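Local coordinates for quinoline 2-oxidoreductase medium subunit (Pseudomonas putida, PDB 1T3Q), which forms the FAD-carrying medium subunit of a molybdenum hydroxylase that oxidises quinoline, and probably passes electrons through its flavin, at residues C[17-31]-C[45-57]. Sequence-based numbering, arbitrary orientation.
With FAD (flavin-adenine dinucleotide), chain R.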
# COMPACT_ATOMS: atom_id res chain seq x y z
N VAL C 17 -29.14 15.93 37.05
CA VAL C 17 -27.74 16.34 37.00
C VAL C 17 -27.22 16.43 38.43
O VAL C 17 -26.18 15.87 38.77
CB VAL C 17 -27.57 17.74 36.35
CG1 VAL C 17 -26.16 18.26 36.57
CG2 VAL C 17 -27.88 17.66 34.87
N ILE C 18 -27.97 17.14 39.27
CA ILE C 18 -27.61 17.32 40.67
C ILE C 18 -27.49 15.98 41.38
O ILE C 18 -26.58 15.77 42.19
CB ILE C 18 -28.66 18.20 41.39
CG1 ILE C 18 -28.59 19.63 40.84
CG2 ILE C 18 -28.44 18.18 42.90
CD1 ILE C 18 -29.72 20.53 41.30
N GLN C 19 -28.40 15.06 41.07
CA GLN C 19 -28.40 13.74 41.68
C GLN C 19 -27.14 12.95 41.30
O GLN C 19 -26.51 12.32 42.16
CB GLN C 19 -29.65 12.97 41.25
CG GLN C 19 -30.02 11.82 42.16
CD GLN C 19 -29.06 10.65 42.05
OE1 GLN C 19 -28.53 10.16 43.05
NE2 GLN C 19 -28.83 10.18 40.82
N VAL C 20 -26.77 13.00 40.03
CA VAL C 20 -25.59 12.28 39.56
C VAL C 20 -24.32 12.83 40.20
O VAL C 20 -23.50 12.06 40.71
CB VAL C 20 -25.46 12.35 38.03
CG1 VAL C 20 -24.21 11.60 37.58
CG2 VAL C 20 -26.70 11.76 37.37
N LEU C 21 -24.16 14.15 40.20
CA LEU C 21 -22.97 14.76 40.79
C LEU C 21 -22.92 14.46 42.28
O LEU C 21 -21.85 14.25 42.86
CB LEU C 21 -23.00 16.27 40.59
CG LEU C 21 -22.96 16.75 39.14
CD1 LEU C 21 -23.23 18.24 39.09
CD2 LEU C 21 -21.59 16.43 38.54
N ALA C 22 -24.09 14.44 42.91
CA ALA C 22 -24.19 14.17 44.33
C ALA C 22 -23.84 12.72 44.65
O ALA C 22 -23.17 12.44 45.65
CB ALA C 22 -25.59 14.50 44.82
N ASP C 23 -24.29 11.80 43.81
CA ASP C 23 -24.05 10.37 44.00
C ASP C 23 -22.60 9.96 43.70
O ASP C 23 -22.11 8.96 44.23
CB ASP C 23 -25.00 9.56 43.12
CG ASP C 23 -25.17 8.12 43.60
N ASP C 24 -21.93 10.73 42.84
CA ASP C 24 -20.54 10.44 42.47
C ASP C 24 -19.67 11.69 42.60
O ASP C 24 -19.65 12.54 41.72
CB ASP C 24 -20.48 9.92 41.03
CG ASP C 24 -19.07 9.57 40.59
OD1 ASP C 24 -18.91 9.14 39.43
OD2 ASP C 24 -18.13 9.73 41.40
N PRO C 25 -18.93 11.80 43.72
CA PRO C 25 -18.04 12.92 44.04
C PRO C 25 -16.94 13.19 43.01
O PRO C 25 -16.41 14.30 42.95
CB PRO C 25 -17.47 12.52 45.39
CG PRO C 25 -18.58 11.73 46.00
CD PRO C 25 -18.99 10.86 44.85
N ASP C 26 -16.60 12.19 42.22
CA ASP C 26 -15.55 12.34 41.22
C ASP C 26 -16.10 12.75 39.86
O ASP C 26 -15.35 12.96 38.91
CB ASP C 26 -14.76 11.04 41.09
CG ASP C 26 -13.98 10.72 42.35
OD1 ASP C 26 -13.70 9.53 42.58
OD2 ASP C 26 -13.63 11.66 43.10
N ALA C 27 -17.42 12.86 39.77
CA ALA C 27 -18.06 13.25 38.52
C ALA C 27 -17.87 14.75 38.34
O ALA C 27 -17.80 15.50 39.31
CB ALA C 27 -19.54 12.91 38.54
N ARG C 28 -17.77 15.18 37.09
CA ARG C 28 -17.59 16.59 36.81
C ARG C 28 -18.53 17.00 35.69
O ARG C 28 -18.85 16.20 34.81
CB ARG C 28 -16.13 16.88 36.45
CG ARG C 28 -15.17 16.43 37.55
CD ARG C 28 -13.72 16.81 37.27
NE ARG C 28 -13.49 18.25 37.38
CZ ARG C 28 -12.43 18.79 37.96
NH1 ARG C 28 -12.30 20.11 38.01
NH2 ARG C 28 -11.49 18.03 38.50
N ILE C 29 -18.97 18.25 35.75
CA ILE C 29 -19.87 18.79 34.75
C ILE C 29 -19.11 19.20 33.49
O ILE C 29 -17.96 19.61 33.56
CB ILE C 29 -20.57 20.07 35.29
CG1 ILE C 29 -21.58 19.70 36.38
CG2 ILE C 29 -21.23 20.83 34.14
CD1 ILE C 29 -22.06 20.90 37.17
N ILE C 30 -19.76 19.05 32.34
CA ILE C 30 -19.17 19.52 31.10
C ILE C 30 -20.24 20.34 30.39
O ILE C 30 -21.40 19.92 30.31
CB ILE C 30 -18.67 18.39 30.15
CG1 ILE C 30 -18.04 19.04 28.90
CG2 ILE C 30 -19.82 17.48 29.73
CD1 ILE C 30 -17.44 18.06 27.90
N ALA C 31 -19.86 21.52 29.94
CA ALA C 31 -20.76 22.41 29.22
C ALA C 31 -20.23 22.50 27.79
O ALA C 31 -20.45 21.60 26.99
CB ALA C 31 -20.78 23.78 29.88
N VAL C 45 -6.85 16.67 35.27
CA VAL C 45 -8.02 16.30 36.06
C VAL C 45 -8.40 14.89 35.65
O VAL C 45 -8.20 14.50 34.50
CB VAL C 45 -9.23 17.25 35.82
CG1 VAL C 45 -8.87 18.67 36.25
CG2 VAL C 45 -9.66 17.22 34.37
N TYR C 46 -8.96 14.13 36.58
CA TYR C 46 -9.34 12.76 36.30
C TYR C 46 -10.77 12.46 36.75
O TYR C 46 -10.98 11.77 37.75
CB TYR C 46 -8.38 11.78 36.98
CG TYR C 46 -6.94 11.93 36.55
CD1 TYR C 46 -6.13 12.94 37.07
CD2 TYR C 46 -6.39 11.07 35.60
CE1 TYR C 46 -4.80 13.07 36.67
CE2 TYR C 46 -5.06 11.20 35.19
CZ TYR C 46 -4.28 12.20 35.72
OH TYR C 46 -2.96 12.32 35.33
N PRO C 47 -11.76 12.98 36.02
CA PRO C 47 -13.15 12.73 36.41
C PRO C 47 -13.54 11.28 36.16
O PRO C 47 -12.98 10.61 35.29
CB PRO C 47 -13.93 13.69 35.51
CG PRO C 47 -13.10 13.70 34.26
CD PRO C 47 -11.68 13.81 34.81
N SER C 48 -14.49 10.78 36.93
CA SER C 48 -14.95 9.41 36.77
C SER C 48 -16.02 9.43 35.69
O SER C 48 -16.16 8.48 34.92
CB SER C 48 -15.56 8.91 38.08
OG SER C 48 -16.60 9.79 38.49
N CYS C 49 -16.75 10.53 35.63
CA CYS C 49 -17.85 10.69 34.69
C CYS C 49 -18.07 12.16 34.37
O CYS C 49 -17.91 13.02 35.23
CB CYS C 49 -19.12 10.09 35.32
SG CYS C 49 -20.68 10.45 34.45
N LEU C 50 -18.42 12.45 33.12
CA LEU C 50 -18.70 13.82 32.74
C LEU C 50 -20.21 13.94 32.57
O LEU C 50 -20.82 13.15 31.85
CB LEU C 50 -17.99 14.20 31.44
CG LEU C 50 -16.46 14.32 31.53
CD1 LEU C 50 -15.93 14.90 30.22
CD2 LEU C 50 -16.07 15.21 32.70
N VAL C 51 -20.79 14.92 33.24
CA VAL C 51 -22.22 15.14 33.18
C VAL C 51 -22.50 16.38 32.35
O VAL C 51 -22.29 17.50 32.80
CB VAL C 51 -22.80 15.33 34.59
CG1 VAL C 51 -24.32 15.43 34.52
CG2 VAL C 51 -22.36 14.17 35.49
N ASP C 52 -22.99 16.14 31.14
CA ASP C 52 -23.30 17.19 30.18
C ASP C 52 -24.61 17.90 30.55
O ASP C 52 -25.55 17.26 31.01
CB ASP C 52 -23.43 16.58 28.77
CG ASP C 52 -23.15 17.58 27.66
OD1 ASP C 52 -23.41 18.78 27.84
OD2 ASP C 52 -22.67 17.15 26.59
N LEU C 53 -24.65 19.21 30.34
CA LEU C 53 -25.85 19.99 30.63
C LEU C 53 -26.61 20.32 29.35
O LEU C 53 -27.58 21.09 29.38
CB LEU C 53 -25.46 21.30 31.34
CG LEU C 53 -24.65 21.18 32.63
CD1 LEU C 53 -24.33 22.57 33.16
CD2 LEU C 53 -25.43 20.39 33.67
N ARG C 54 -26.20 19.72 28.23
CA ARG C 54 -26.84 20.00 26.95
C ARG C 54 -28.35 19.79 26.89
O ARG C 54 -29.04 20.46 26.13
CB ARG C 54 -26.19 19.17 25.82
CG ARG C 54 -26.34 17.67 25.95
CD ARG C 54 -25.87 16.94 24.69
NE ARG C 54 -26.63 17.34 23.51
CZ ARG C 54 -26.49 16.80 22.30
NH1 ARG C 54 -25.62 15.83 22.09
NH2 ARG C 54 -27.22 17.25 21.29
N ASN C 55 -28.88 18.86 27.68
CA ASN C 55 -30.31 18.59 27.65
C ASN C 55 -31.17 19.27 28.71
O ASN C 55 -32.33 18.91 28.89
CB ASN C 55 -30.56 17.08 27.69
CG ASN C 55 -29.94 16.36 26.51
OD1 ASN C 55 -30.03 16.82 25.38
ND2 ASN C 55 -29.30 15.23 26.78
N VAL C 56 -30.59 20.23 29.42
CA VAL C 56 -31.33 20.96 30.45
C VAL C 56 -31.73 22.29 29.81
O VAL C 56 -31.05 23.30 29.99
CB VAL C 56 -30.45 21.19 31.69
CG1 VAL C 56 -31.30 21.74 32.84
CG2 VAL C 56 -29.78 19.89 32.10
N SER C 57 -32.83 22.27 29.06
CA SER C 57 -33.32 23.43 28.33
C SER C 57 -33.36 24.76 29.06
O SER C 57 -32.98 25.79 28.49
CB SER C 57 -34.70 23.13 27.73
OG SER C 57 -35.65 22.90 28.75
PA FAD R . -16.39 23.73 30.16
O1A FAD R . -14.99 23.71 29.64
O2A FAD R . -17.18 22.68 29.91
O5B FAD R . -16.05 23.65 31.64
C5B FAD R . -15.61 24.78 32.47
C4B FAD R . -15.52 24.29 33.98
O4B FAD R . -16.77 24.73 34.63
C3B FAD R . -15.41 22.76 34.31
O3B FAD R . -14.67 22.53 35.48
C2B FAD R . -16.91 22.36 34.42
O2B FAD R . -17.11 21.24 35.25
C1B FAD R . -17.51 23.55 35.10
N9A FAD R . -18.89 23.87 34.71
C8A FAD R . -19.35 24.17 33.45
N7A FAD R . -20.60 24.62 33.45
C5A FAD R . -20.98 24.60 34.77
C6A FAD R . -22.25 25.00 35.46
N6A FAD R . -23.32 25.45 34.84
N1A FAD R . -22.24 24.84 36.84
C2A FAD R . -21.14 24.37 37.52
N3A FAD R . -19.95 23.97 36.98
C4A FAD R . -19.94 24.05 35.59
N1 FAD R . -11.93 32.51 27.79
C2 FAD R . -11.88 33.82 28.02
O2 FAD R . -12.37 34.31 29.01
N3 FAD R . -11.09 34.70 27.21
C4 FAD R . -10.26 34.22 26.20
O4 FAD R . -9.58 35.00 25.57
C4X FAD R . -10.23 32.77 25.98
N5 FAD R . -9.43 32.23 25.01
C5X FAD R . -9.52 30.87 24.77
C6 FAD R . -8.68 30.31 23.75
C7 FAD R . -8.71 28.96 23.44
C7M FAD R . -7.77 28.42 22.38
C8 FAD R . -9.64 28.05 24.16
C8M FAD R . -9.73 26.57 23.87
C9 FAD R . -10.50 28.59 25.16
C9A FAD R . -10.44 29.98 25.48
N10 FAD R . -11.27 30.62 26.51
C10 FAD R . -11.16 31.94 26.79
C1' FAD R . -12.11 29.74 27.37
C2' FAD R . -13.61 29.76 26.99
O2' FAD R . -14.19 31.00 27.40
C3' FAD R . -14.24 28.56 27.70
O3' FAD R . -15.38 28.18 26.91
C4' FAD R . -14.72 28.88 29.15
O4' FAD R . -13.63 29.32 29.96
C5' FAD R . -15.28 27.60 29.71
O5' FAD R . -16.77 27.46 29.29
P FAD R . -17.25 26.13 28.78
O1P FAD R . -18.75 26.32 28.52
O2P FAD R . -16.49 25.63 27.73
O3P FAD R . -17.12 25.16 29.88
O HOH W 1 -22.74 20.50 26.04
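V51 presses both methyls against the helix of 17-31: CG1 meets V17 CG1 at 3.9 Å, while CG2 lies 3.8 Å from V20 CG1 and also touches L21 CD2. With CG1 anti to the backbone N (chi1 -175°), the two methyls spread along the helix, one toward V17 and the other toward V20 and L21, and L53 CD2 extends this apolar layer beside V17. Strands 28-30 and 49-52 pair in parallel, V51 being held by R28 O accepting from V51 N (2.8 Å) and by V51 O accepting from I30 N. On the other face, R28 lays CG and CD across P47 CB, then bends at chi3 (70°) to bring its guanidinium against V45, whose CG1 covers one face 3.5 Å from R28 NH2; the ribose O3B of FAD lies at the edge, near the guanidinium plane. I30 sets CG2 against the backbone of D52, 3.5 Å from D52 CA. Next along the chain, A31 N donates to the FAD phosphate oxygen O2A. Before the strand, D24 OD1 accepts from S48 OG at 2.6 Å on its syn side, and OD2 takes D26 N in an Asx turn. With an alanine in place of D24, the S48 hydroxyl would probably lose this acceptor and D26 N its carboxylate partner, leaving the D24-A27 turn less firmly fixed. Within the FAD-binding domain, the strands belong to a beta-alpha-beta unit, with 49-52 central between 28-30 and 7-9. Residues 17-23 of helix 14-23 pack on the V51 face, running nearly antiparallel to 49-52, whereas helix 36-41 covers I30 and L50 from the other, joined there by L71 and Q74 of the small subunit.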